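Local coordinates for TbpB (Actinobacillus pleuropneumoniae, PDB 3HOL), which probably binds host transferrin at the bacterial surface, as the lipoprotein part of the transferrin receptor used to acquire iron, at residues A297-I302 with K306-G311; G313-H318 with A394-D399; M327-C332 with S357-G362; A331-L336 with I379-A384; D383-V386 with W392-T395. All coordinates share one frame; numbering follows the deposited sequence.

In the fold
Contacts 1 and 3 lie in the handle domain of the C-lobe, and contact 5 lies in the C-lobe beta barrel. Contacts 2 and 4 join the two parts. Contact 1 comes first along the chain, and its hairpin leads into strand 315-322 of contact 2. Contacts 3 and 4 share Ala331 and Cys332 on strand 325-332, and both fall inside the loop that contact 2 closes. Contacts 4 and 5 share Asp383 and Ala384 on strand 375-387. The centres of contacts 2 and 4 are about 7 Å apart, those of contacts 1 and 5 about 22 Å. The set thus runs from the handle across to the barrel within one lobe.

Contact 1: residues A297-I302 with K306-G311; sequences ASVLII and KIKLAG
Residues 297-302 and 306-311 pair as a small antiparallel beta hairpin, which lies on the main sheet of the C-lobe handle domain. Strands 299-302 and 305-308 form a two-stranded sheet of their own. Leu300 and Ile307 are its hydrogen-bonded pair. Leu300 N gives a nearly straight bond to Ile307 O (2.8 Å, 174°), in the plane of that carbonyl. Ile307 N returns a bond to Leu300 O (2.7 Å). Beyond the strand, Leu309 N binds Ser298 O at 2.7 Å, and Leu309 is the centre of an inverse gamma turn.

Leu300 and Ile307 share one face. There CD1 of Ile307 meets CG1 of Ile302 at 3.7 Å, and CD1 of Leu309 reaches CB of Leu300 at 3.9 Å. This face packs on His318 and Ile320 of the larger sheet. The other face carries Val299, Ile301, Lys306 and Lys308. The extended chain of Lys306 lays its CG against CG1 of Val299 (3.9 Å) and carries NZ on to the carbonyl of Pro26. Lys308 bends at chi2 (-96°) and chi4 (-90°), which folds NZ back to 3.6 Å from CG2 of Val299.

Gln361 NE2 bonds to the carbonyls of Ala297 and Val299 and ties the hairpin to strand 356-363. The hairpin therefore has an apolar side held against the handle and a lysine-bearing side where Val299 is touched by CG of Lys306 and by CD and NZ of Lys308.

Contact 2: residues G313-H318 with A394-D399; sequences GFTNKH and ATADDD
The backbones of Phe314 and Asp398 come no nearer than 7.0 Å between their CA atoms, so the Phe314 and Thr315 side chains and a water span the gap between residues 314 and 315 and the loop after strand 391-394. This is a handle-to-barrel contact at the surface of the C-lobe.

Its centre is a CH-pi contact. CB of Asp398 sits over one face of the Phe314 ring, 3.5 Å from the centroid and only 5° off the ring normal. CG of Phe314 is anti to the backbone N (chi1 -176°), which carries the ring across to the loop. The carboxylate plane of Asp398 is turned 36° from the ring plane, and the two side chains slide past each other in opposite directions. The carbonyl of Asp397 approaches the ring obliquely, with its O 3.3 Å from CE2 of Phe314. Phe314 also packs on Cys332, Cys333 and Thr381, so the ring is wedged between the two parts of the lobe.

CG2 of Thr315 meets CB of Ala396 at 4.1 Å, a loose apolar touch. The loop is shaped by Asp397. Its OD1 accepts from Asp399 N at 3.0 Å, on the anti side of the carboxylate, and this makes an Asx turn. Its OD2 bonds to Tyr404 N. These bonds help to set the path of the loop beside the ring.

One water completes the bridge: it donates to Ala396 O at 2.6 Å and also bonds to Thr315 OG1 at 3.2 Å.

Contact 3: residues M327-C332 with S357-G362; sequences MVAVAC and SLFLQG
The Phe359 ring meets Ala331 with its edge. CB of Ala331 lies near the ring plane, 4.0 Å from CZ of Phe359. CB of Ala329 comes in obliquely, 4.4 Å from CE2 of the same ring. The carbonyl O of Val330 is also oblique, at 4.2 Å from CE2 of Phe359.

CG of Phe359 stands between its own backbone N and carbonyl carbon (chi1 69°). This torsion lifts the ring off strand 356-363 and across to strand 325-332. The two alanines lie on alternate residues, and their methyls both touch the ring at its CE2-CZ end. The contact is apolar and buried, and rests on dispersion forces.

The axes of segments 327-332 and 357-362 run 47° apart and come within 8.9 Å. The strands are not bonded to each other as neighbours. Strand 339-346 lies between them in the antiparallel handle sheet and pairs with both. The Phe359 ring therefore reaches over this middle strand. Leu300 and Leu309 of the 297-311 hairpin also touch Phe359, so the ring joins the handle sheet to the hairpin packed on it.

Contact 4: residues A331-L336 with I379-A384; sequences ACCSNL and IGTWDA
CG2 of Thr381 touches both sulfurs of the Cys332-Cys333 disulfide. Its distance to Cys332 SG is 3.8 Å and to Cys333 SG 4.0 Å. The contact joins the handle domain to strand 375-387 of the C-lobe barrel, and the disulfide is a vicinal one, between residues adjacent in sequence.

The peptide bond before Cys333 is cis, and the disulfide closes the pair into a compact ring. The two sulfurs leave their backbones differently. SG of Cys332 is anti to its own N (chi1 -159°), while SG of Cys333 is anti to its carbonyl carbon. Both sulfurs lie on the side facing Thr381, where its methyl touches them.

The hydroxyl of Thr381 is engaged with other partners. OG1 bonds to Tyr404 O and to Asp397 N, and these bonds help to fix the rotation that leaves CG2 for the sulfurs. Phe341 of strand 339-346 packs on both cysteines and on Thr381.

Strand 325-332 ends at this ring, and the chain then turns sharply. Residues 333-336 form a type I beta turn, in which Leu336 N bonds back to Cys333 O at 3.1 Å.

Contact 5: residues D383-V386 with W392-T395; sequences DAQV and WVAT
The backbone O of Trp392 accepts a nearly straight bond from Val386 N (2.9 Å, 170°), and the CA of Gln385 also lies 3.3 Å from this O as a CH donor. In return, Trp392 N bonds to Val386 O. Ala384 and Ala394 form the next hydrogen-bonded pair: Ala384 N gives to Ala394 O at 3.1 Å, and Ala394 N to Ala384 O at 3.0 Å. Gln385 and Val393 are the non-hydrogen-bonded pair between them.

The side chains divide by face. Ala384, Val386, Trp392 and Ala394 share the buried one. CG of Trp392 is anti to the backbone N (chi1 174°), and the indole lies beside Val386, the two side chains pointing the same way. CG2 of Val386 meets CE3 of Trp392 at 3.5 Å, in an oblique approach. CB of Ala384 stands at the edge of the indole, 4.3 Å from CZ3 of Trp392. CB of Ala384 also lies 3.9 Å from CB of Ala394. The indole N-H is satisfied by Asp423 OD2, and Phe453 meets the ring edge-to-face.

Gln385 and Val393 lie on the other face, where CG of Gln385 touches CG1 of Val393. At the end of the ladder away from the turn, Asp383 OD1 comes close to CA of Thr395. This oxygen bonds to Ala396 N, just past the strand, and weakly to Gln343 NE2, so the carboxylate helps to hold the chain as it leaves.

With Ala384, Val386, Trp392 and Ala394 on its buried face, the pair of strands 375-387 and 391-394 makes an antiparallel beta hairpin of the C-lobe barrel.

Contact 1: residues A297-I302 with K306-G311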
# COMPACT_ATOMS: atom_id res chain seq x y z
N ALA A 297 -7.68 1.83 -4.74
CA ALA A 297 -7.66 3.26 -5.06
C ALA A 297 -8.71 3.99 -4.21
O ALA A 297 -8.67 5.23 -4.09
CB ALA A 297 -7.93 3.48 -6.55
N SER A 298 -9.64 3.24 -3.63
CA SER A 298 -10.69 3.84 -2.77
C SER A 298 -10.29 3.94 -1.29
O SER A 298 -11.09 4.32 -0.43
CB SER A 298 -12.02 3.10 -2.91
OG SER A 298 -12.43 3.22 -4.27
N VAL A 299 -9.03 3.66 -1.01
CA VAL A 299 -8.50 3.88 0.33
C VAL A 299 -7.40 4.92 0.18
O VAL A 299 -6.41 4.73 -0.58
CB VAL A 299 -8.00 2.55 0.94
CG1 VAL A 299 -7.23 2.79 2.22
CG2 VAL A 299 -9.18 1.56 1.17
N LEU A 300 -7.56 6.05 0.85
CA LEU A 300 -6.59 7.12 0.74
C LEU A 300 -5.94 7.24 2.09
O LEU A 300 -6.65 7.49 3.09
CB LEU A 300 -7.31 8.42 0.32
CG LEU A 300 -6.50 9.71 0.32
CD1 LEU A 300 -5.48 9.70 -0.85
CD2 LEU A 300 -7.41 10.95 0.23
N ILE A 301 -4.62 7.05 2.16
CA ILE A 301 -3.92 7.07 3.43
C ILE A 301 -3.26 8.42 3.64
O ILE A 301 -2.34 8.78 2.92
CB ILE A 301 -2.86 5.88 3.54
CG1 ILE A 301 -3.53 4.53 3.19
CG2 ILE A 301 -2.20 5.84 4.93
CD1 ILE A 301 -2.64 3.26 3.42
N ILE A 302 -3.72 9.16 4.65
CA ILE A 302 -3.15 10.49 4.94
C ILE A 302 -2.49 10.50 6.29
O ILE A 302 -3.13 10.18 7.31
CB ILE A 302 -4.22 11.64 4.88
CG1 ILE A 302 -4.97 11.66 3.55
CG2 ILE A 302 -3.55 13.05 5.22
CD1 ILE A 302 -4.08 11.76 2.30
N LYS A 306 -6.14 5.78 7.36
CA LYS A 306 -6.91 5.34 6.21
C LYS A 306 -8.23 6.11 6.09
O LYS A 306 -9.01 6.16 7.04
CB LYS A 306 -7.22 3.84 6.32
CG LYS A 306 -6.03 2.91 5.95
CD LYS A 306 -6.33 1.43 6.18
CE LYS A 306 -5.12 0.56 5.73
NZ LYS A 306 -5.41 -0.91 5.81
N ILE A 307 -8.48 6.69 4.92
CA ILE A 307 -9.77 7.30 4.59
C ILE A 307 -10.45 6.43 3.53
O ILE A 307 -9.86 6.17 2.47
CB ILE A 307 -9.61 8.76 4.09
CG1 ILE A 307 -8.76 9.57 5.07
CG2 ILE A 307 -10.96 9.41 3.86
CD1 ILE A 307 -8.50 11.02 4.64
N LYS A 308 -11.65 5.93 3.82
CA LYS A 308 -12.40 5.14 2.84
C LYS A 308 -13.20 6.09 1.96
O LYS A 308 -14.06 6.84 2.43
CB LYS A 308 -13.31 4.08 3.50
CG LYS A 308 -12.62 3.10 4.46
CD LYS A 308 -12.25 1.75 3.77
CE LYS A 308 -11.45 0.77 4.70
NZ LYS A 308 -9.93 0.90 4.68
N LEU A 309 -12.88 6.09 0.67
CA LEU A 309 -13.52 6.97 -0.28
C LEU A 309 -14.77 6.28 -0.82
O LEU A 309 -14.76 5.64 -1.84
CB LEU A 309 -12.54 7.34 -1.41
CG LEU A 309 -11.23 7.99 -0.94
CD1 LEU A 309 -10.32 8.42 -2.09
CD2 LEU A 309 -11.53 9.21 -0.06
N ALA A 310 -15.88 6.44 -0.11
CA ALA A 310 -17.17 5.94 -0.61
C ALA A 310 -18.21 7.04 -0.36
O ALA A 310 -18.06 7.85 0.55
CB ALA A 310 -17.53 4.63 0.09
N GLY A 311 -19.24 7.11 -1.18
CA GLY A 311 -20.22 8.14 -0.98
C GLY A 311 -21.25 8.08 -2.06
O GLY A 311 -21.05 7.42 -3.08

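Contact 2: residues G313-H318 with A394-D399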
# COMPACT_ATOMS: atom_id res chain seq x y z
N GLY A 313 -22.65 10.81 -3.54
CA GLY A 313 -22.55 11.92 -4.49
C GLY A 313 -21.63 11.64 -5.65
O GLY A 313 -20.77 10.75 -5.58
N PHE A 314 -21.78 12.43 -6.71
CA PHE A 314 -20.81 12.43 -7.79
C PHE A 314 -19.39 12.65 -7.25
O PHE A 314 -18.47 11.91 -7.60
CB PHE A 314 -21.12 13.48 -8.85
CG PHE A 314 -20.18 13.42 -10.00
CD1 PHE A 314 -20.24 12.35 -10.88
CD2 PHE A 314 -19.20 14.38 -10.16
CE1 PHE A 314 -19.33 12.25 -11.94
CE2 PHE A 314 -18.30 14.29 -11.21
CZ PHE A 314 -18.37 13.21 -12.10
N THR A 315 -19.24 13.63 -6.37
CA THR A 315 -18.07 13.76 -5.53
C THR A 315 -18.53 13.78 -4.08
O THR A 315 -19.69 14.12 -3.79
CB THR A 315 -17.22 15.02 -5.87
OG1 THR A 315 -17.93 16.21 -5.50
CG2 THR A 315 -16.88 15.07 -7.37
N ASN A 316 -17.64 13.43 -3.17
CA ASN A 316 -17.95 13.33 -1.74
C ASN A 316 -16.82 13.94 -0.91
O ASN A 316 -15.62 13.66 -1.15
CB ASN A 316 -18.10 11.87 -1.33
CG ASN A 316 -19.23 11.18 -2.06
OD1 ASN A 316 -20.38 11.31 -1.68
ND2 ASN A 316 -18.89 10.40 -3.09
N LYS A 317 -17.22 14.78 0.04
CA LYS A 317 -16.31 15.38 1.00
C LYS A 317 -16.11 14.52 2.25
O LYS A 317 -17.07 14.01 2.84
CB LYS A 317 -16.83 16.75 1.44
CG LYS A 317 -15.93 17.44 2.48
CD LYS A 317 -16.50 18.76 3.01
CE LYS A 317 -16.89 19.72 1.90
NZ LYS A 317 -15.85 20.73 1.62
N HIS A 318 -14.85 14.39 2.68
CA HIS A 318 -14.53 13.63 3.89
C HIS A 318 -13.72 14.52 4.80
O HIS A 318 -12.75 15.15 4.37
CB HIS A 318 -13.75 12.35 3.55
CG HIS A 318 -14.48 11.42 2.63
ND1 HIS A 318 -14.44 11.53 1.26
CD2 HIS A 318 -15.26 10.34 2.89
CE1 HIS A 318 -15.16 10.57 0.71
NE2 HIS A 318 -15.66 9.83 1.68
N ALA A 394 -10.17 24.31 -11.57
CA ALA A 394 -11.10 23.38 -12.12
C ALA A 394 -11.58 22.54 -10.93
O ALA A 394 -10.77 22.06 -10.13
CB ALA A 394 -10.44 22.53 -13.17
N THR A 395 -12.90 22.42 -10.79
CA THR A 395 -13.48 21.64 -9.71
C THR A 395 -14.40 20.56 -10.26
O THR A 395 -15.41 20.89 -10.86
CB THR A 395 -14.27 22.55 -8.80
OG1 THR A 395 -13.37 23.50 -8.24
CG2 THR A 395 -14.94 21.76 -7.67
N ALA A 396 -14.06 19.29 -10.04
CA ALA A 396 -14.74 18.13 -10.62
C ALA A 396 -16.27 18.26 -10.53
O ALA A 396 -16.82 18.52 -9.46
CB ALA A 396 -14.27 16.81 -9.95
N ASP A 397 -16.94 18.06 -11.66
CA ASP A 397 -18.40 18.15 -11.71
C ASP A 397 -18.96 17.21 -12.78
O ASP A 397 -18.20 16.60 -13.54
CB ASP A 397 -18.85 19.62 -11.88
CG ASP A 397 -18.64 20.17 -13.32
OD1 ASP A 397 -19.14 19.61 -14.29
OD2 ASP A 397 -18.01 21.23 -13.47
N ASP A 398 -20.28 17.06 -12.83
CA ASP A 398 -20.89 16.09 -13.75
C ASP A 398 -21.76 16.71 -14.85
O ASP A 398 -22.51 16.01 -15.52
CB ASP A 398 -21.70 15.05 -12.98
CG ASP A 398 -22.88 15.64 -12.24
OD1 ASP A 398 -23.05 16.88 -12.18
OD2 ASP A 398 -23.64 14.83 -11.69
N ASP A 399 -21.63 18.03 -15.03
CA ASP A 399 -22.26 18.72 -16.16
C ASP A 399 -21.43 18.49 -17.43
O ASP A 399 -20.49 19.24 -17.75
CB ASP A 399 -22.43 20.21 -15.84
CG ASP A 399 -23.08 21.00 -16.99
OD1 ASP A 399 -23.22 20.50 -18.13
OD2 ASP A 399 -23.39 22.18 -16.75
O HOH W 1 -16.21 18.50 -6.97

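Contact 3: residues M327-C332 with S357-G362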
# COMPACT_ATOMS: atom_id res chain seq x y z
N MET A 327 -8.33 17.24 8.34
CA MET A 327 -8.09 17.05 6.91
C MET A 327 -9.41 16.90 6.18
O MET A 327 -10.34 16.28 6.70
CB MET A 327 -7.21 15.82 6.68
CG MET A 327 -5.83 15.92 7.31
SD MET A 327 -4.91 17.42 6.94
CE MET A 327 -4.56 17.24 5.17
N VAL A 328 -9.47 17.47 4.97
CA VAL A 328 -10.66 17.43 4.13
C VAL A 328 -10.29 16.91 2.73
O VAL A 328 -9.40 17.45 2.07
CB VAL A 328 -11.32 18.85 4.02
CG1 VAL A 328 -12.71 18.77 3.39
CG2 VAL A 328 -11.42 19.51 5.40
N ALA A 329 -10.97 15.86 2.31
CA ALA A 329 -10.76 15.32 0.97
C ALA A 329 -12.07 15.37 0.22
O ALA A 329 -13.10 15.03 0.76
CB ALA A 329 -10.21 13.87 1.03
N VAL A 330 -12.02 15.80 -1.04
CA VAL A 330 -13.18 15.75 -1.92
C VAL A 330 -12.84 14.85 -3.09
O VAL A 330 -11.99 15.19 -3.93
CB VAL A 330 -13.58 17.17 -2.44
CG1 VAL A 330 -14.75 17.06 -3.40
CG2 VAL A 330 -13.92 18.11 -1.29
N ALA A 331 -13.49 13.71 -3.17
CA ALA A 331 -13.05 12.65 -4.05
C ALA A 331 -14.06 12.45 -5.15
O ALA A 331 -15.27 12.49 -4.88
CB ALA A 331 -12.90 11.35 -3.25
N CYS A 332 -13.56 12.19 -6.35
CA CYS A 332 -14.35 11.92 -7.55
C CYS A 332 -13.93 10.54 -8.03
O CYS A 332 -12.76 10.18 -7.87
CB CYS A 332 -13.99 12.96 -8.64
SG CYS A 332 -15.25 13.19 -9.96
N SER A 357 -3.99 20.64 -1.93
CA SER A 357 -3.26 19.70 -2.80
C SER A 357 -4.25 18.89 -3.66
O SER A 357 -5.47 18.93 -3.43
CB SER A 357 -2.37 18.77 -1.96
OG SER A 357 -3.16 17.93 -1.14
N LEU A 358 -3.72 18.16 -4.64
CA LEU A 358 -4.53 17.24 -5.44
C LEU A 358 -4.02 15.80 -5.24
O LEU A 358 -2.87 15.62 -4.90
CB LEU A 358 -4.44 17.61 -6.92
CG LEU A 358 -4.83 19.06 -7.24
CD1 LEU A 358 -4.38 19.36 -8.69
CD2 LEU A 358 -6.32 19.23 -7.11
N PHE A 359 -4.87 14.80 -5.47
CA PHE A 359 -4.42 13.42 -5.41
C PHE A 359 -5.04 12.62 -6.55
O PHE A 359 -6.14 12.96 -7.05
CB PHE A 359 -4.75 12.77 -4.04
CG PHE A 359 -6.23 12.55 -3.80
CD1 PHE A 359 -6.86 11.40 -4.26
CD2 PHE A 359 -6.99 13.53 -3.14
CE1 PHE A 359 -8.24 11.22 -4.06
CE2 PHE A 359 -8.38 13.36 -2.93
CZ PHE A 359 -9.01 12.22 -3.39
N LEU A 360 -4.32 11.58 -6.96
CA LEU A 360 -4.86 10.59 -7.89
C LEU A 360 -4.41 9.21 -7.45
O LEU A 360 -3.22 9.00 -7.18
CB LEU A 360 -4.39 10.85 -9.33
CG LEU A 360 -5.10 9.88 -10.30
CD1 LEU A 360 -5.70 10.61 -11.49
CD2 LEU A 360 -4.16 8.71 -10.77
N GLN A 361 -5.35 8.27 -7.41
CA GLN A 361 -5.03 6.86 -7.18
C GLN A 361 -5.72 5.98 -8.22
O GLN A 361 -6.84 6.24 -8.61
CB GLN A 361 -5.45 6.45 -5.75
CG GLN A 361 -4.95 7.43 -4.64
CD GLN A 361 -4.99 6.77 -3.25
OE1 GLN A 361 -3.99 6.80 -2.50
NE2 GLN A 361 -6.10 6.13 -2.92
N GLY A 362 -5.04 4.93 -8.66
CA GLY A 362 -5.65 4.04 -9.64
C GLY A 362 -5.07 2.63 -9.51
O GLY A 362 -3.92 2.46 -9.07

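Contact 4: residues A331-L336 with I379-A384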
# COMPACT_ATOMS: atom_id res chain seq x y z
N ALA A 331 -13.49 13.71 -3.17
CA ALA A 331 -13.05 12.65 -4.05
C ALA A 331 -14.06 12.45 -5.15
O ALA A 331 -15.27 12.49 -4.88
CB ALA A 331 -12.90 11.35 -3.25
N CYS A 332 -13.56 12.19 -6.35
CA CYS A 332 -14.35 11.92 -7.55
C CYS A 332 -13.93 10.54 -8.03
O CYS A 332 -12.76 10.18 -7.87
CB CYS A 332 -13.99 12.96 -8.64
SG CYS A 332 -15.25 13.19 -9.96
N CYS A 333 -14.80 9.76 -8.66
CA CYS A 333 -16.19 10.09 -9.03
C CYS A 333 -17.09 8.87 -8.81
O CYS A 333 -16.63 7.71 -8.85
CB CYS A 333 -16.25 10.44 -10.52
SG CYS A 333 -14.99 11.60 -11.14
N SER A 334 -18.40 9.10 -8.64
CA SER A 334 -19.38 8.01 -8.43
C SER A 334 -19.44 6.98 -9.60
O SER A 334 -19.87 5.85 -9.42
CB SER A 334 -20.79 8.60 -8.17
OG SER A 334 -21.18 9.41 -9.27
N ASN A 335 -19.00 7.38 -10.78
CA ASN A 335 -19.03 6.50 -11.95
C ASN A 335 -17.68 5.83 -12.27
O ASN A 335 -17.54 5.16 -13.30
CB ASN A 335 -19.55 7.26 -13.17
CG ASN A 335 -18.56 8.32 -13.69
OD1 ASN A 335 -17.88 8.99 -12.91
ND2 ASN A 335 -18.51 8.49 -14.98
N LEU A 336 -16.69 6.00 -11.39
CA LEU A 336 -15.39 5.34 -11.57
C LEU A 336 -15.17 4.40 -10.40
O LEU A 336 -15.36 4.80 -9.24
CB LEU A 336 -14.25 6.36 -11.62
CG LEU A 336 -14.35 7.40 -12.75
CD1 LEU A 336 -13.30 8.55 -12.58
CD2 LEU A 336 -14.23 6.71 -14.09
N ILE A 379 -14.74 10.10 -21.50
CA ILE A 379 -15.30 11.35 -20.97
C ILE A 379 -15.25 11.38 -19.43
O ILE A 379 -15.66 10.44 -18.77
CB ILE A 379 -16.81 11.55 -21.39
CG1 ILE A 379 -16.99 11.54 -22.90
CG2 ILE A 379 -17.39 12.85 -20.78
CD1 ILE A 379 -16.27 12.66 -23.64
N GLY A 380 -14.81 12.50 -18.86
CA GLY A 380 -14.81 12.63 -17.41
C GLY A 380 -14.66 14.07 -17.03
O GLY A 380 -15.20 14.97 -17.70
N THR A 381 -13.92 14.31 -15.94
CA THR A 381 -13.76 15.65 -15.41
C THR A 381 -12.35 15.79 -14.80
O THR A 381 -11.53 14.90 -14.95
CB THR A 381 -14.92 15.99 -14.45
OG1 THR A 381 -14.81 17.34 -14.02
CG2 THR A 381 -14.96 15.08 -13.20
N TRP A 382 -12.07 16.90 -14.12
CA TRP A 382 -10.75 17.11 -13.57
C TRP A 382 -10.81 18.10 -12.41
O TRP A 382 -11.84 18.73 -12.18
CB TRP A 382 -9.77 17.53 -14.68
CG TRP A 382 -10.10 18.82 -15.44
CD1 TRP A 382 -11.31 19.20 -15.97
CD2 TRP A 382 -9.17 19.86 -15.78
NE1 TRP A 382 -11.19 20.43 -16.62
CE2 TRP A 382 -9.89 20.86 -16.50
CE3 TRP A 382 -7.79 20.05 -15.55
CZ2 TRP A 382 -9.28 22.02 -16.98
CZ3 TRP A 382 -7.18 21.20 -16.02
CH2 TRP A 382 -7.93 22.18 -16.73
N ASP A 383 -9.73 18.13 -11.63
CA ASP A 383 -9.46 19.11 -10.57
C ASP A 383 -8.07 19.68 -10.88
O ASP A 383 -7.15 18.94 -11.27
CB ASP A 383 -9.45 18.46 -9.18
CG ASP A 383 -10.82 18.08 -8.68
OD1 ASP A 383 -11.62 18.98 -8.37
OD2 ASP A 383 -11.11 16.86 -8.58
N ALA A 384 -7.93 20.98 -10.71
CA ALA A 384 -6.73 21.67 -11.13
C ALA A 384 -6.64 23.05 -10.50
O ALA A 384 -7.64 23.65 -10.10
CB ALA A 384 -6.66 21.79 -12.66

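Contact 5: residues D383-V386 with W392-T395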
# COMPACT_ATOMS: atom_id res chain seq x y z
N ASP A 383 -9.73 18.13 -11.63
CA ASP A 383 -9.46 19.11 -10.57
C ASP A 383 -8.07 19.68 -10.88
O ASP A 383 -7.15 18.94 -11.27
CB ASP A 383 -9.45 18.46 -9.18
CG ASP A 383 -10.82 18.08 -8.68
OD1 ASP A 383 -11.62 18.98 -8.37
OD2 ASP A 383 -11.11 16.86 -8.58
N ALA A 384 -7.93 20.98 -10.71
CA ALA A 384 -6.73 21.67 -11.13
C ALA A 384 -6.64 23.05 -10.50
O ALA A 384 -7.64 23.65 -10.10
CB ALA A 384 -6.66 21.79 -12.66
N GLN A 385 -5.41 23.53 -10.43
CA GLN A 385 -5.16 24.93 -10.15
C GLN A 385 -4.10 25.44 -11.11
O GLN A 385 -3.10 24.76 -11.37
CB GLN A 385 -4.75 25.10 -8.71
CG GLN A 385 -4.68 26.53 -8.30
CD GLN A 385 -4.07 26.66 -6.93
OE1 GLN A 385 -4.63 26.16 -5.96
NE2 GLN A 385 -2.91 27.30 -6.85
N VAL A 386 -4.37 26.61 -11.68
CA VAL A 386 -3.43 27.27 -12.56
C VAL A 386 -3.17 28.64 -11.95
O VAL A 386 -4.12 29.32 -11.55
CB VAL A 386 -3.95 27.39 -14.01
CG1 VAL A 386 -2.85 27.98 -14.89
CG2 VAL A 386 -4.40 26.01 -14.58
N TRP A 392 -6.71 30.31 -10.79
CA TRP A 392 -7.83 29.74 -11.56
C TRP A 392 -7.94 28.28 -11.14
O TRP A 392 -6.91 27.65 -10.91
CB TRP A 392 -7.53 29.83 -13.06
CG TRP A 392 -8.50 29.16 -14.00
CD1 TRP A 392 -9.52 29.78 -14.71
CD2 TRP A 392 -8.53 27.76 -14.39
NE1 TRP A 392 -10.17 28.85 -15.49
CE2 TRP A 392 -9.60 27.61 -15.31
CE3 TRP A 392 -7.78 26.63 -14.04
CZ2 TRP A 392 -9.93 26.37 -15.89
CZ3 TRP A 392 -8.11 25.39 -14.62
CH2 TRP A 392 -9.17 25.28 -15.53
N VAL A 393 -9.15 27.75 -11.06
CA VAL A 393 -9.37 26.36 -10.61
C VAL A 393 -10.39 25.62 -11.48
O VAL A 393 -11.31 26.22 -12.10
CB VAL A 393 -9.79 26.23 -9.10
CG1 VAL A 393 -8.80 26.97 -8.16
CG2 VAL A 393 -11.22 26.73 -8.86
N ALA A 394 -10.17 24.31 -11.57
CA ALA A 394 -11.10 23.38 -12.12
C ALA A 394 -11.58 22.54 -10.93
O ALA A 394 -10.77 22.06 -10.13
CB ALA A 394 -10.44 22.53 -13.17
N THR A 395 -12.90 22.42 -10.79
CA THR A 395 -13.48 21.64 -9.71
C THR A 395 -14.40 20.56 -10.26
O THR A 395 -15.41 20.89 -10.86
CB THR A 395 -14.27 22.55 -8.80
OG1 THR A 395 -13.37 23.50 -8.24
CG2 THR A 395 -14.94 21.76 -7.67